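Local coordinates for protein 5-dehydro-2-deoxygluconokinase (PDB 2QCV) that probably phosphorylates 5-dehydro-2-deoxy-D-gluconate at the expense of ATP, a step of myo-inositol breakdown, as a member of the PfkB family of carbohydrate kinases, at residues L24-Y29 with M37-Y42; A68-G73 with H97-A102; A122-S127 with L149-S154; V172-D177 with L195-S200; G296-S301 with E317-L322. One frame throughout, in Å; residues are numbered along the deposited sequence. Where two conformers were deposited one is given.

Contact 1: residues L24-Y29 with M37-Y42; sequences LNAVEY and MTFSKY
Glu28 OE1 is gripped by two backbone N-H groups at the turn end of the paired strands. Thr38 N reaches the syn lone pair of Glu28 OE1 at 2.9 Å, while the N of selenomethionine Met37 meets the same oxygen from above the carboxylate plane at 3.0 Å. The other oxygen is held too, since Thr38 OG1 donates to the syn lone pair of Glu28 OE2 at 3.0 Å. A bend at chi2 (88°) turns both oxygens to residues 37-38, and three bonds fix the carboxylate's rotation. Beside it, Val27 N binds Thr38 O at 2.8 Å, and Val27 CG2 touches that carbonyl. Further along, Asn25 and Ser40 form a hydrogen-bonded pair. Asn25 O takes Ser40 N on a lone pair at 2.8 Å and also Ser40 OG, at 3.3 Å, from above its plane. Leu24 and Phe39 meet through their CB atoms, 4.0 Å apart, on the face shared with Ala26 and Lys41; Lys41 NZ bonds Thr36 O of the second subunit. Phe39 also joins an antiparallel ladder with that subunit. This is an antiparallel beta hairpin, strands 21-26 and 38-44, in the small sheet that serves PfkB kinases as lid and, in many relatives, as subunit interface.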
# COMPACT_ATOMS: atom_id res chain seq x y z
N LEU A 24 -15.29 21.02 -8.64
CA LEU A 24 -14.64 22.18 -9.24
C LEU A 24 -15.20 22.26 -10.66
O LEU A 24 -14.81 21.52 -11.55
CB LEU A 24 -13.13 22.03 -9.17
CG LEU A 24 -12.61 22.19 -7.71
CD1 LEU A 24 -11.27 21.53 -7.46
CD2 LEU A 24 -12.58 23.63 -7.34
N ASN A 25 -16.14 23.16 -10.82
CA ASN A 25 -16.86 23.34 -12.04
C ASN A 25 -16.25 24.39 -12.96
O ASN A 25 -16.01 25.51 -12.56
CB ASN A 25 -18.29 23.75 -11.71
CG ASN A 25 -19.02 22.65 -10.96
OD1 ASN A 25 -19.47 22.87 -9.84
ND2 ASN A 25 -19.06 21.45 -11.54
N ALA A 26 -16.02 23.97 -14.19
CA ALA A 26 -15.44 24.77 -15.23
C ALA A 26 -16.25 26.02 -15.46
O ALA A 26 -17.44 25.93 -15.78
CB ALA A 26 -15.41 23.95 -16.53
N VAL A 27 -15.61 27.17 -15.30
CA VAL A 27 -16.24 28.46 -15.57
C VAL A 27 -16.32 28.70 -17.08
O VAL A 27 -17.38 29.06 -17.59
CB VAL A 27 -15.47 29.60 -14.87
CG1 VAL A 27 -16.02 30.96 -15.25
CG2 VAL A 27 -15.52 29.38 -13.35
N GLU A 28 -15.23 28.48 -17.78
CA GLU A 28 -15.21 28.57 -19.24
C GLU A 28 -15.48 27.17 -19.73
O GLU A 28 -14.66 26.26 -19.53
CB GLU A 28 -13.86 29.08 -19.74
CG GLU A 28 -13.38 30.36 -19.07
CD GLU A 28 -12.58 30.14 -17.80
OE1 GLU A 28 -12.41 28.98 -17.37
OE2 GLU A 28 -12.12 31.15 -17.22
N TYR A 29 -16.65 26.96 -20.32
CA TYR A 29 -17.07 25.62 -20.66
C TYR A 29 -17.38 25.53 -22.15
O TYR A 29 -17.06 26.46 -22.90
CB TYR A 29 -18.26 25.21 -19.79
CG TYR A 29 -19.48 26.06 -19.93
CD1 TYR A 29 -19.64 27.22 -19.18
CD2 TYR A 29 -20.53 25.68 -20.79
CE1 TYR A 29 -20.79 28.00 -19.30
CE2 TYR A 29 -21.68 26.45 -20.92
CZ TYR A 29 -21.80 27.62 -20.17
OH TYR A 29 -22.94 28.39 -20.29
N MSE A 37 -9.71 27.73 -17.66
CA MSE A 37 -8.74 28.40 -16.83
C MSE A 37 -9.23 28.72 -15.43
O MSE A 37 -8.41 29.03 -14.57
CB MSE A 37 -8.32 29.70 -17.51
CG MSE A 37 -7.64 29.48 -18.88
SE MSE A 37 -6.23 28.07 -18.89
CE MSE A 37 -4.93 28.87 -17.72
N THR A 38 -10.54 28.68 -15.21
CA THR A 38 -11.11 28.99 -13.89
C THR A 38 -12.19 27.98 -13.50
O THR A 38 -12.95 27.52 -14.34
CB THR A 38 -11.70 30.43 -13.88
OG1 THR A 38 -10.77 31.30 -14.55
CG2 THR A 38 -11.87 30.92 -12.48
N PHE A 39 -12.22 27.63 -12.21
CA PHE A 39 -13.14 26.62 -11.67
C PHE A 39 -13.84 27.19 -10.46
O PHE A 39 -13.19 27.86 -9.64
CB PHE A 39 -12.37 25.35 -11.25
CG PHE A 39 -11.74 24.62 -12.39
CD1 PHE A 39 -12.45 23.65 -13.09
CD2 PHE A 39 -10.45 24.90 -12.77
CE1 PHE A 39 -11.87 22.97 -14.15
CE2 PHE A 39 -9.86 24.24 -13.84
CZ PHE A 39 -10.57 23.27 -14.54
N SER A 40 -15.14 26.93 -10.35
CA SER A 40 -15.90 27.33 -9.16
C SER A 40 -16.09 26.15 -8.21
O SER A 40 -16.35 25.02 -8.65
CB SER A 40 -17.25 27.94 -9.57
OG SER A 40 -17.93 27.05 -10.42
N LYS A 41 -15.90 26.42 -6.93
CA LYS A 41 -15.94 25.44 -5.85
C LYS A 41 -17.36 25.23 -5.31
O LYS A 41 -18.01 26.18 -4.85
CB LYS A 41 -15.06 25.92 -4.70
CG LYS A 41 -14.83 24.93 -3.61
CD LYS A 41 -13.99 25.50 -2.50
CE LYS A 41 -14.77 26.52 -1.68
NZ LYS A 41 -13.97 27.09 -0.58
N TYR A 42 -17.80 23.97 -5.34
CA TYR A 42 -19.09 23.57 -4.80
C TYR A 42 -18.92 22.32 -3.94
O TYR A 42 -17.93 21.58 -4.07
CB TYR A 42 -20.07 23.27 -5.92
CG TYR A 42 -20.45 24.45 -6.72
CD1 TYR A 42 -21.44 25.31 -6.28
CD2 TYR A 42 -19.83 24.73 -7.91
CE1 TYR A 42 -21.79 26.41 -7.01
CE2 TYR A 42 -20.17 25.83 -8.64
CZ TYR A 42 -21.13 26.67 -8.19
OH TYR A 42 -21.48 27.75 -8.95

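Contact 2: residues A68-G73 with H97-A102; sequences ADDQHG and HKTGLA
An N-capped helix start faces the chain leading into strand 101-106, a meeting of main sheet and lid as in the ribokinase fold. The capping bonds come first. Asp70, its CG in the crowded position between backbone N and carbonyl carbon (chi1 66°), turns OD1 onto the opening of helix 71-82. There Gly73 N meets Asp70 OD1 nearly along the C-O axis at 3.0 Å, with an N-H...O angle of 167°, and His72 N adds a weak bond. No direct hydrogen bond joins the two segments; water does the polar work. One water donates to Asp70 OD2 and accepts from Thr99 N, a second accepts from Asp69 N and donates to His97 O, and a third, accepting from Ala68 N, is hydrogen-bonded to Thr99 OG1 at 2.6 Å. Three bridges thus satisfy polar groups of a largely buried seam. Packing supplies the rest. The methyl of Ala68 fits against His97 O and Thr99 OG1, while Leu101 CD2 reaches His72 CD2 at 4.2 Å, the two side chains crossing at about a right angle. Phe103 of the second subunit stacks edge-to-face with His72, so the seam also borders the interface with that subunit. At the root of that side chain, His72 CB rests 3.5 Å from Thr99 OG1.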
# COMPACT_ATOMS: atom_id res chain seq x y z
N ALA A 68 -12.25 15.80 5.50
CA ALA A 68 -10.83 16.10 5.76
C ALA A 68 -10.69 17.18 6.83
O ALA A 68 -11.57 18.02 7.02
CB ALA A 68 -10.14 16.54 4.44
N ASP A 69 -9.59 17.14 7.54
CA ASP A 69 -9.23 18.15 8.53
C ASP A 69 -8.48 19.27 7.86
O ASP A 69 -7.28 19.47 8.11
CB ASP A 69 -8.36 17.50 9.58
CG ASP A 69 -8.13 18.37 10.78
OD1 ASP A 69 -8.90 19.31 11.01
OD2 ASP A 69 -7.14 18.09 11.47
N ASP A 70 -9.18 20.00 7.03
CA ASP A 70 -8.60 21.08 6.25
C ASP A 70 -9.68 22.02 5.73
O ASP A 70 -10.87 21.87 6.05
CB ASP A 70 -7.72 20.53 5.12
CG ASP A 70 -8.48 19.76 4.05
OD1 ASP A 70 -9.67 19.99 3.77
OD2 ASP A 70 -7.85 18.88 3.43
N GLN A 71 -9.27 22.99 4.91
CA GLN A 71 -10.21 24.00 4.40
C GLN A 71 -11.30 23.44 3.51
O GLN A 71 -12.39 23.99 3.45
CB GLN A 71 -9.49 25.11 3.64
CG GLN A 71 -8.47 25.86 4.50
CD GLN A 71 -7.08 25.31 4.42
OE1 GLN A 71 -6.88 24.11 4.35
NE2 GLN A 71 -6.08 26.21 4.46
N HIS A 72 -11.03 22.35 2.82
CA HIS A 72 -12.09 21.77 2.02
C HIS A 72 -13.15 21.07 2.92
O HIS A 72 -14.34 21.26 2.72
CB HIS A 72 -11.51 20.80 0.99
CG HIS A 72 -10.84 21.46 -0.17
ND1 HIS A 72 -11.08 22.77 -0.52
CD2 HIS A 72 -9.98 20.98 -1.10
CE1 HIS A 72 -10.36 23.08 -1.58
NE2 HIS A 72 -9.70 22.01 -1.96
N GLY A 73 -12.70 20.31 3.89
CA GLY A 73 -13.63 19.69 4.83
C GLY A 73 -14.42 20.75 5.59
O GLY A 73 -15.60 20.62 5.76
N HIS A 97 -6.06 12.20 5.48
CA HIS A 97 -6.73 11.94 4.20
C HIS A 97 -7.38 13.19 3.61
O HIS A 97 -7.93 14.00 4.33
CB HIS A 97 -7.76 10.83 4.33
CG HIS A 97 -7.18 9.53 4.78
ND1 HIS A 97 -7.57 8.91 5.95
CD2 HIS A 97 -6.21 8.75 4.24
CE1 HIS A 97 -6.89 7.79 6.09
NE2 HIS A 97 -6.05 7.67 5.07
N LYS A 98 -7.28 13.32 2.30
CA LYS A 98 -7.79 14.46 1.54
C LYS A 98 -9.22 14.25 1.09
O LYS A 98 -9.68 13.11 0.95
CB LYS A 98 -6.93 14.67 0.28
CG LYS A 98 -5.47 14.84 0.54
CD LYS A 98 -5.16 16.14 1.21
CE LYS A 98 -3.66 16.18 1.55
NZ LYS A 98 -3.31 17.46 2.12
N THR A 99 -9.91 15.35 0.83
CA THR A 99 -11.24 15.35 0.26
C THR A 99 -11.21 14.93 -1.20
O THR A 99 -10.34 15.36 -1.96
CB THR A 99 -11.86 16.78 0.35
OG1 THR A 99 -11.67 17.32 1.67
CG2 THR A 99 -13.37 16.78 -0.04
N GLY A 100 -12.14 14.08 -1.62
CA GLY A 100 -12.21 13.80 -3.06
C GLY A 100 -12.54 15.04 -3.86
O GLY A 100 -13.16 15.98 -3.35
N LEU A 101 -12.10 15.07 -5.11
CA LEU A 101 -12.25 16.24 -5.99
C LEU A 101 -12.80 15.78 -7.32
O LEU A 101 -12.33 14.78 -7.89
CB LEU A 101 -10.90 16.92 -6.28
CG LEU A 101 -10.09 17.47 -5.11
CD1 LEU A 101 -8.70 18.00 -5.57
CD2 LEU A 101 -10.87 18.56 -4.39
N ALA A 102 -13.78 16.51 -7.82
CA ALA A 102 -14.29 16.25 -9.16
C ALA A 102 -14.10 17.52 -9.99
O ALA A 102 -14.75 18.51 -9.72
CB ALA A 102 -15.77 15.85 -9.09
O HOH W 1 -13.68 16.63 3.18
O HOH W 2 -7.82 14.91 6.80
O HOH W 3 -9.08 18.04 1.28

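Contact 3: residues A122-S127 with L149-S154; sequences ADLYLS and LSKSPS
Pro153 lies obliquely against Tyr125, its CD 4.0 Å from Tyr125 CD1, and turns the rest of its ring along the backbone of residues 124-127. The peptide bond before it is cis, and its ring carbons lie along carbonyl oxygens of the other segment: Pro153 CD sits 3.2 Å from Leu124 O, while CG approaches Leu126 O and CB reaches toward Ser127. Leu124 splays its two methyls over residues 150 and 151. The Leu124 and Lys151 side chains cross obliquely, Leu124 CD1 touching Lys151 CG at 3.9 Å, and Leu124 CD2 reaches Ser150 OG. Lys151 then bends at chi2 and carries NZ away to a salt bridge with Glu184. Just beyond the proline, Ser154 N gives the single direct hydrogen bond, to Leu124 O at 3.1 Å; it comes from above the carbonyl plane and at a bent 138°. Ser154 CA also makes a C-H...O contact with Leu126 O, at 3.2 Å. The hydroxyl of Ser154, anti to its backbone N (chi1 174°), receives a bond from a water that also donates to Asp123 O, and bonds Ala148 O as well. The contact therefore sets the loop after lid strand 111-117 against the start of helix 154-167, with strand 139-145 leading into the latter, while Tyr125 stacks on His97.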
# COMPACT_ATOMS: atom_id res chain seq x y z
N ALA A 122 -10.88 10.94 2.20
CA ALA A 122 -11.44 10.93 3.54
C ALA A 122 -12.79 10.18 3.61
O ALA A 122 -13.03 9.46 4.57
CB ALA A 122 -11.58 12.35 4.08
N ASP A 123 -13.67 10.38 2.63
CA ASP A 123 -15.03 9.80 2.77
C ASP A 123 -15.04 8.28 2.83
O ASP A 123 -15.98 7.70 3.37
CB ASP A 123 -15.99 10.33 1.74
CG ASP A 123 -15.63 9.91 0.31
OD1 ASP A 123 -15.91 8.76 -0.06
OD2 ASP A 123 -15.17 10.77 -0.45
N LEU A 124 -14.00 7.66 2.29
CA LEU A 124 -13.90 6.21 2.25
C LEU A 124 -13.41 5.62 3.56
O LEU A 124 -13.51 4.42 3.74
CB LEU A 124 -12.97 5.77 1.10
CG LEU A 124 -13.47 6.09 -0.32
CD1 LEU A 124 -12.38 5.69 -1.36
CD2 LEU A 124 -14.78 5.41 -0.58
N TYR A 125 -12.94 6.47 4.49
CA TYR A 125 -12.49 6.03 5.80
C TYR A 125 -13.54 6.14 6.90
O TYR A 125 -13.23 5.92 8.05
CB TYR A 125 -11.20 6.80 6.18
CG TYR A 125 -10.07 6.27 5.36
CD1 TYR A 125 -9.41 5.12 5.78
CD2 TYR A 125 -9.74 6.82 4.13
CE1 TYR A 125 -8.43 4.56 5.03
CE2 TYR A 125 -8.71 6.27 3.35
CZ TYR A 125 -8.07 5.13 3.82
OH TYR A 125 -7.05 4.54 3.11
N LEU A 126 -14.77 6.49 6.55
CA LEU A 126 -15.88 6.37 7.48
C LEU A 126 -15.93 4.90 7.91
O LEU A 126 -15.82 3.99 7.07
CB LEU A 126 -17.22 6.76 6.81
CG LEU A 126 -18.49 6.67 7.64
CD1 LEU A 126 -18.48 7.77 8.74
CD2 LEU A 126 -19.76 6.72 6.71
N SER A 127 -16.04 4.69 9.19
CA SER A 127 -15.90 3.36 9.76
C SER A 127 -17.15 3.01 10.56
O SER A 127 -17.89 3.90 10.99
CB SER A 127 -14.65 3.30 10.65
OG SER A 127 -14.91 3.98 11.86
N LEU A 149 -20.09 1.93 -1.02
CA LEU A 149 -19.78 0.51 -0.87
C LEU A 149 -18.49 0.12 -1.59
O LEU A 149 -18.09 -1.04 -1.53
CB LEU A 149 -20.92 -0.35 -1.42
CG LEU A 149 -22.30 -0.22 -0.79
CD1 LEU A 149 -23.43 -0.84 -1.68
CD2 LEU A 149 -22.32 -0.88 0.58
N SER A 150 -17.86 1.07 -2.30
CA SER A 150 -16.73 0.76 -3.19
C SER A 150 -15.46 0.35 -2.45
O SER A 150 -14.61 -0.33 -3.03
CB SER A 150 -16.42 1.92 -4.14
OG SER A 150 -15.97 3.09 -3.45
N LYS A 151 -15.30 0.74 -1.17
CA LYS A 151 -14.09 0.42 -0.44
C LYS A 151 -14.42 0.31 1.04
O LYS A 151 -15.26 1.04 1.53
CB LYS A 151 -13.03 1.56 -0.58
CG LYS A 151 -12.44 1.82 -1.95
CD LYS A 151 -11.47 0.72 -2.39
CE LYS A 151 -11.22 0.81 -3.91
NZ LYS A 151 -10.73 -0.49 -4.48
N SER A 152 -13.70 -0.55 1.73
CA SER A 152 -13.63 -0.52 3.19
C SER A 152 -12.75 0.63 3.70
O SER A 152 -11.75 0.96 3.06
CB SER A 152 -13.06 -1.85 3.67
OG SER A 152 -13.88 -2.94 3.27
N PRO A 153 -13.03 1.16 4.90
CA PRO A 153 -14.09 0.77 5.83
C PRO A 153 -15.45 1.34 5.56
O PRO A 153 -16.40 0.95 6.25
CB PRO A 153 -13.59 1.26 7.18
CG PRO A 153 -12.76 2.43 6.86
CD PRO A 153 -12.11 2.14 5.54
N SER A 154 -15.58 2.23 4.60
CA SER A 154 -16.89 2.82 4.28
C SER A 154 -17.93 1.74 4.01
O SER A 154 -19.09 1.82 4.48
CB SER A 154 -16.79 3.79 3.08
OG SER A 154 -18.10 4.24 2.71
O HOH W 4 -18.36 6.86 1.94

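Contact 4: residues V172-D177 with L195-S200; sequences VVFELD and LVAEQS
Strand 172-175 packs against the C-terminal end of helix 186-199, with Val172 and Ser200 closest in backbone at 5.1 Å between their CA atoms. Phe174 carries most of the packing. Its CG stands anti to the backbone N (chi1 -175°), which lifts the ring off the strand and up to the helix. Val196 CG1 sits squarely over one face, 3.6 Å from the ring centroid and only 5° off the normal, a textbook CH-pi contact. The opposite face receives Leu176 CD2, offset toward the rim, so the ring is sandwiched between two branched aliphatic chains. At its edge, in plane, comes Ala197 CB, 3.9 Å from Phe174 CD2. Nearer the strand backbone, Ser200 OG nestles 3.4 Å from Phe174 CB and 3.6 Å from Val172 CG1. That hydroxyl is spoken for, since Ser200 OG turns back to donate to Val196 O at 2.8 Å, from well above the carbonyl plane; the same oxygen takes Gln199 N. Such packing is that of a beta-alpha-beta crossover, completed here by strand 202-206. No hydrogen bond crosses between the segments. The interface is therefore apolar and buried, and its one polar side-chain group facing hydrocarbon is satisfied by the last turn of the helix that precedes it.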
# COMPACT_ATOMS: atom_id res chain seq x y z
N VAL A 172 -35.00 2.20 4.23
CA VAL A 172 -33.67 2.19 3.56
C VAL A 172 -33.89 2.40 2.09
O VAL A 172 -34.60 1.62 1.44
CB VAL A 172 -32.89 0.88 3.84
CG1 VAL A 172 -31.55 0.80 3.02
CG2 VAL A 172 -32.60 0.77 5.38
N VAL A 173 -33.34 3.51 1.61
CA VAL A 173 -33.40 3.90 0.22
C VAL A 173 -32.02 3.77 -0.40
O VAL A 173 -31.04 4.42 0.04
CB VAL A 173 -33.95 5.36 0.03
CG1 VAL A 173 -34.03 5.68 -1.48
CG2 VAL A 173 -35.28 5.61 0.76
N PHE A 174 -31.91 2.91 -1.41
CA PHE A 174 -30.63 2.62 -2.03
C PHE A 174 -30.60 3.29 -3.40
O PHE A 174 -31.36 2.93 -4.29
CB PHE A 174 -30.45 1.09 -2.17
CG PHE A 174 -29.10 0.64 -2.70
CD1 PHE A 174 -27.92 1.39 -2.56
CD2 PHE A 174 -29.02 -0.59 -3.36
CE1 PHE A 174 -26.72 0.88 -3.05
CE2 PHE A 174 -27.82 -1.09 -3.84
CZ PHE A 174 -26.70 -0.34 -3.72
N GLU A 175 -29.70 4.28 -3.52
CA GLU A 175 -29.46 4.98 -4.76
C GLU A 175 -28.24 4.39 -5.43
O GLU A 175 -27.13 4.46 -4.89
CB GLU A 175 -29.30 6.48 -4.46
CG GLU A 175 -29.91 7.37 -5.51
CD GLU A 175 -29.20 7.33 -6.81
OE1 GLU A 175 -28.01 6.96 -6.83
OE2 GLU A 175 -29.80 7.71 -7.82
N LEU A 176 -28.41 3.84 -6.63
CA LEU A 176 -27.40 2.99 -7.19
C LEU A 176 -26.12 3.73 -7.61
O LEU A 176 -25.06 3.16 -7.47
CB LEU A 176 -27.93 2.11 -8.35
CG LEU A 176 -29.03 1.09 -8.01
CD1 LEU A 176 -29.28 0.12 -9.21
CD2 LEU A 176 -28.65 0.29 -6.76
N ASP A 177 -26.21 4.99 -8.05
CA ASP A 177 -25.03 5.90 -8.11
C ASP A 177 -23.79 5.19 -8.60
O ASP A 177 -22.90 5.00 -7.81
CB ASP A 177 -24.69 6.42 -6.65
CG ASP A 177 -23.41 7.30 -6.59
OD1 ASP A 177 -23.21 8.15 -7.51
OD2 ASP A 177 -22.61 7.10 -5.63
N LEU A 195 -26.48 -7.46 -2.81
CA LEU A 195 -26.61 -7.70 -1.35
C LEU A 195 -27.38 -6.55 -0.69
O LEU A 195 -28.36 -6.78 0.03
CB LEU A 195 -25.20 -7.81 -0.75
CG LEU A 195 -24.92 -7.46 0.74
CD1 LEU A 195 -25.73 -8.37 1.60
CD2 LEU A 195 -23.43 -7.57 1.08
N VAL A 196 -26.95 -5.33 -1.00
CA VAL A 196 -27.56 -4.14 -0.41
C VAL A 196 -29.00 -3.94 -0.94
O VAL A 196 -29.92 -3.71 -0.16
CB VAL A 196 -26.71 -2.91 -0.55
CG1 VAL A 196 -27.47 -1.66 -0.07
CG2 VAL A 196 -25.38 -3.13 0.28
N ALA A 197 -29.20 -4.10 -2.26
CA ALA A 197 -30.56 -3.92 -2.79
C ALA A 197 -31.51 -4.93 -2.15
O ALA A 197 -32.67 -4.61 -1.86
CB ALA A 197 -30.58 -4.07 -4.35
N GLU A 198 -31.02 -6.14 -1.87
CA GLU A 198 -31.88 -7.18 -1.31
C GLU A 198 -32.36 -6.85 0.10
O GLU A 198 -33.40 -7.35 0.52
CB GLU A 198 -31.14 -8.52 -1.33
CG GLU A 198 -31.08 -9.13 -2.75
CD GLU A 198 -30.10 -10.29 -2.86
OE1 GLU A 198 -29.59 -10.72 -1.81
OE2 GLU A 198 -29.86 -10.76 -4.00
N GLN A 199 -31.62 -6.00 0.79
CA GLN A 199 -31.88 -5.55 2.16
C GLN A 199 -32.70 -4.28 2.20
O GLN A 199 -33.16 -3.87 3.27
CB GLN A 199 -30.57 -5.12 2.83
CG GLN A 199 -29.51 -6.08 2.96
CD GLN A 199 -28.54 -5.61 4.01
OE1 GLN A 199 -28.89 -5.50 5.18
NE2 GLN A 199 -27.33 -5.29 3.60
N SER A 200 -32.83 -3.60 1.06
CA SER A 200 -33.39 -2.23 1.03
C SER A 200 -34.90 -2.23 0.82
O SER A 200 -35.46 -3.18 0.30
CB SER A 200 -32.73 -1.44 -0.11
OG SER A 200 -31.35 -1.30 0.14

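Contact 5: residues G296-S301 with E317-L322; sequences GSASAS and EEIEAL
Neither helical segment contributes an aromatic ring, and the flat groups they do carry, the carboxylates of Glu317, Glu318 and Glu320, offer neither face nor edge to the facing helix. Glu320 instead bonds the hydroxyl of Tyr295, and Glu318 reaches back to Ser315 N. What meets is aliphatic. The methyl of Ala298 points toward the second helix and slots between two side chains one turn apart: its CB lies 3.9 Å from Ile319 CG2 and likewise 3.9 Å from Leu322 CD2. Ile319 divides its branches between neighbours. Ile319 CG2, anti to the backbone N, goes to Ala298, whereas the CG1 arm, beside that nitrogen (chi1 -69°), extends alongside Ser299 and brings Ile319 CD1 within 3.8 Å of Ser299 OG. Leu322 sends its chain out anti to the backbone N (chi1 -169°), so that CD2 alone does the touching; it rests against Ala298 O at 3.5 Å and meets Ser301 OG at 3.7 Å. No hydrogen bond spans the pair. Alanine and serine on the first helix keep its surface low, consistent with the CA atoms of Ala298 and Ile319 standing only 5.6 Å apart and with axes passing at 8.9 Å. The two axes cross at 109°, nearer perpendicular than parallel. Ala278 of helix 271-284 also touches Ile319 and Ser299, making this a three-helix junction. It is plain helix-helix packing, in which helix 316-325, near the C-terminus, is laid across helix 289-305 in the alpha/beta body of a ribokinase-like fold.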
# COMPACT_ATOMS: atom_id res chain seq x y z
N GLY A 296 -39.18 14.10 -9.67
CA GLY A 296 -37.78 13.73 -9.87
C GLY A 296 -37.33 14.15 -11.27
O GLY A 296 -36.26 14.74 -11.45
N SER A 297 -38.17 13.88 -12.25
CA SER A 297 -37.83 14.22 -13.61
C SER A 297 -37.72 15.73 -13.85
O SER A 297 -36.79 16.19 -14.53
CB SER A 297 -38.86 13.62 -14.58
OG SER A 297 -39.07 12.27 -14.30
N ALA A 298 -38.65 16.50 -13.29
CA ALA A 298 -38.60 17.95 -13.45
C ALA A 298 -37.35 18.55 -12.79
O ALA A 298 -36.68 19.45 -13.34
CB ALA A 298 -39.93 18.59 -12.88
N SER A 299 -37.05 18.10 -11.58
CA SER A 299 -35.85 18.57 -10.88
C SER A 299 -34.57 18.25 -11.65
O SER A 299 -33.69 19.09 -11.75
CB SER A 299 -35.77 17.95 -9.48
OG SER A 299 -34.81 18.64 -8.67
N ALA A 300 -34.45 17.02 -12.15
CA ALA A 300 -33.35 16.65 -13.05
C ALA A 300 -33.18 17.57 -14.23
O ALA A 300 -32.06 17.99 -14.55
CB ALA A 300 -33.51 15.23 -13.55
N SER A 301 -34.29 17.89 -14.88
CA SER A 301 -34.25 18.81 -15.99
C SER A 301 -33.75 20.20 -15.58
O SER A 301 -32.97 20.79 -16.29
CB SER A 301 -35.63 18.94 -16.63
OG SER A 301 -35.73 20.06 -17.50
N GLU A 317 -41.11 25.54 -6.11
CA GLU A 317 -41.81 26.39 -7.08
C GLU A 317 -41.34 26.19 -8.53
O GLU A 317 -42.18 26.12 -9.43
CB GLU A 317 -41.64 27.87 -6.69
CG GLU A 317 -42.37 28.24 -5.40
CD GLU A 317 -41.69 27.77 -4.11
OE1 GLU A 317 -40.46 27.45 -4.11
OE2 GLU A 317 -42.40 27.72 -3.09
N GLU A 318 -40.03 26.09 -8.74
CA GLU A 318 -39.50 25.87 -10.09
C GLU A 318 -39.92 24.50 -10.61
O GLU A 318 -40.32 24.37 -11.77
CB GLU A 318 -37.97 25.93 -10.13
CG GLU A 318 -37.42 27.31 -10.02
CD GLU A 318 -35.91 27.31 -9.87
OE1 GLU A 318 -35.37 26.43 -9.16
OE2 GLU A 318 -35.28 28.20 -10.46
N ILE A 319 -39.81 23.49 -9.75
CA ILE A 319 -40.23 22.11 -10.11
C ILE A 319 -41.71 22.12 -10.50
O ILE A 319 -42.08 21.60 -11.54
CB ILE A 319 -39.97 21.09 -8.96
CG1 ILE A 319 -38.46 20.88 -8.78
CG2 ILE A 319 -40.69 19.74 -9.23
CD1 ILE A 319 -38.05 20.27 -7.44
N GLU A 320 -42.55 22.72 -9.67
CA GLU A 320 -44.00 22.69 -9.91
C GLU A 320 -44.44 23.47 -11.17
O GLU A 320 -45.33 23.02 -11.91
CB GLU A 320 -44.75 23.11 -8.65
CG GLU A 320 -44.64 22.01 -7.60
CD GLU A 320 -45.24 22.35 -6.26
OE1 GLU A 320 -45.58 23.53 -6.02
OE2 GLU A 320 -45.38 21.40 -5.43
N ALA A 321 -43.77 24.58 -11.44
CA ALA A 321 -44.02 25.35 -12.64
C ALA A 321 -43.67 24.52 -13.90
O ALA A 321 -44.36 24.59 -14.93
CB ALA A 321 -43.22 26.64 -12.59
N LEU A 322 -42.58 23.77 -13.82
CA LEU A 322 -42.13 22.97 -14.96
C LEU A 322 -43.11 21.82 -15.18
O LEU A 322 -43.45 21.50 -16.34
CB LEU A 322 -40.68 22.47 -14.76
CG LEU A 322 -40.05 21.85 -16.00
CD1 LEU A 322 -39.76 22.95 -17.05
CD2 LEU A 322 -38.78 21.01 -15.68

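Overall arrangement
The five contacts follow one another in series along the chain, and the first four form a touching relay. Contact 1 and contact 2, centres 17 Å apart, share the four-stranded lid sheet, where Leu24 N probably bonds Ala102 O, and both border the second subunit. The centre of contact 3 lies 14 Å from that of contact 2, joined by a probable hydrogen bond between Lys98 O and Ala122 N; its residues 149-154 follow strand 139-145 of the nine-stranded main sheet. Contact 4, its centre 17 Å from that of contact 3, meets it where Leu149 packs on Val196 and Phe174. Contact 5 stands apart among the later helices, its nearest atoms about 10 Å from contact 4. Lid, connecting loops and alpha/beta body are thus linked stepwise, consistent with the ribokinase fold.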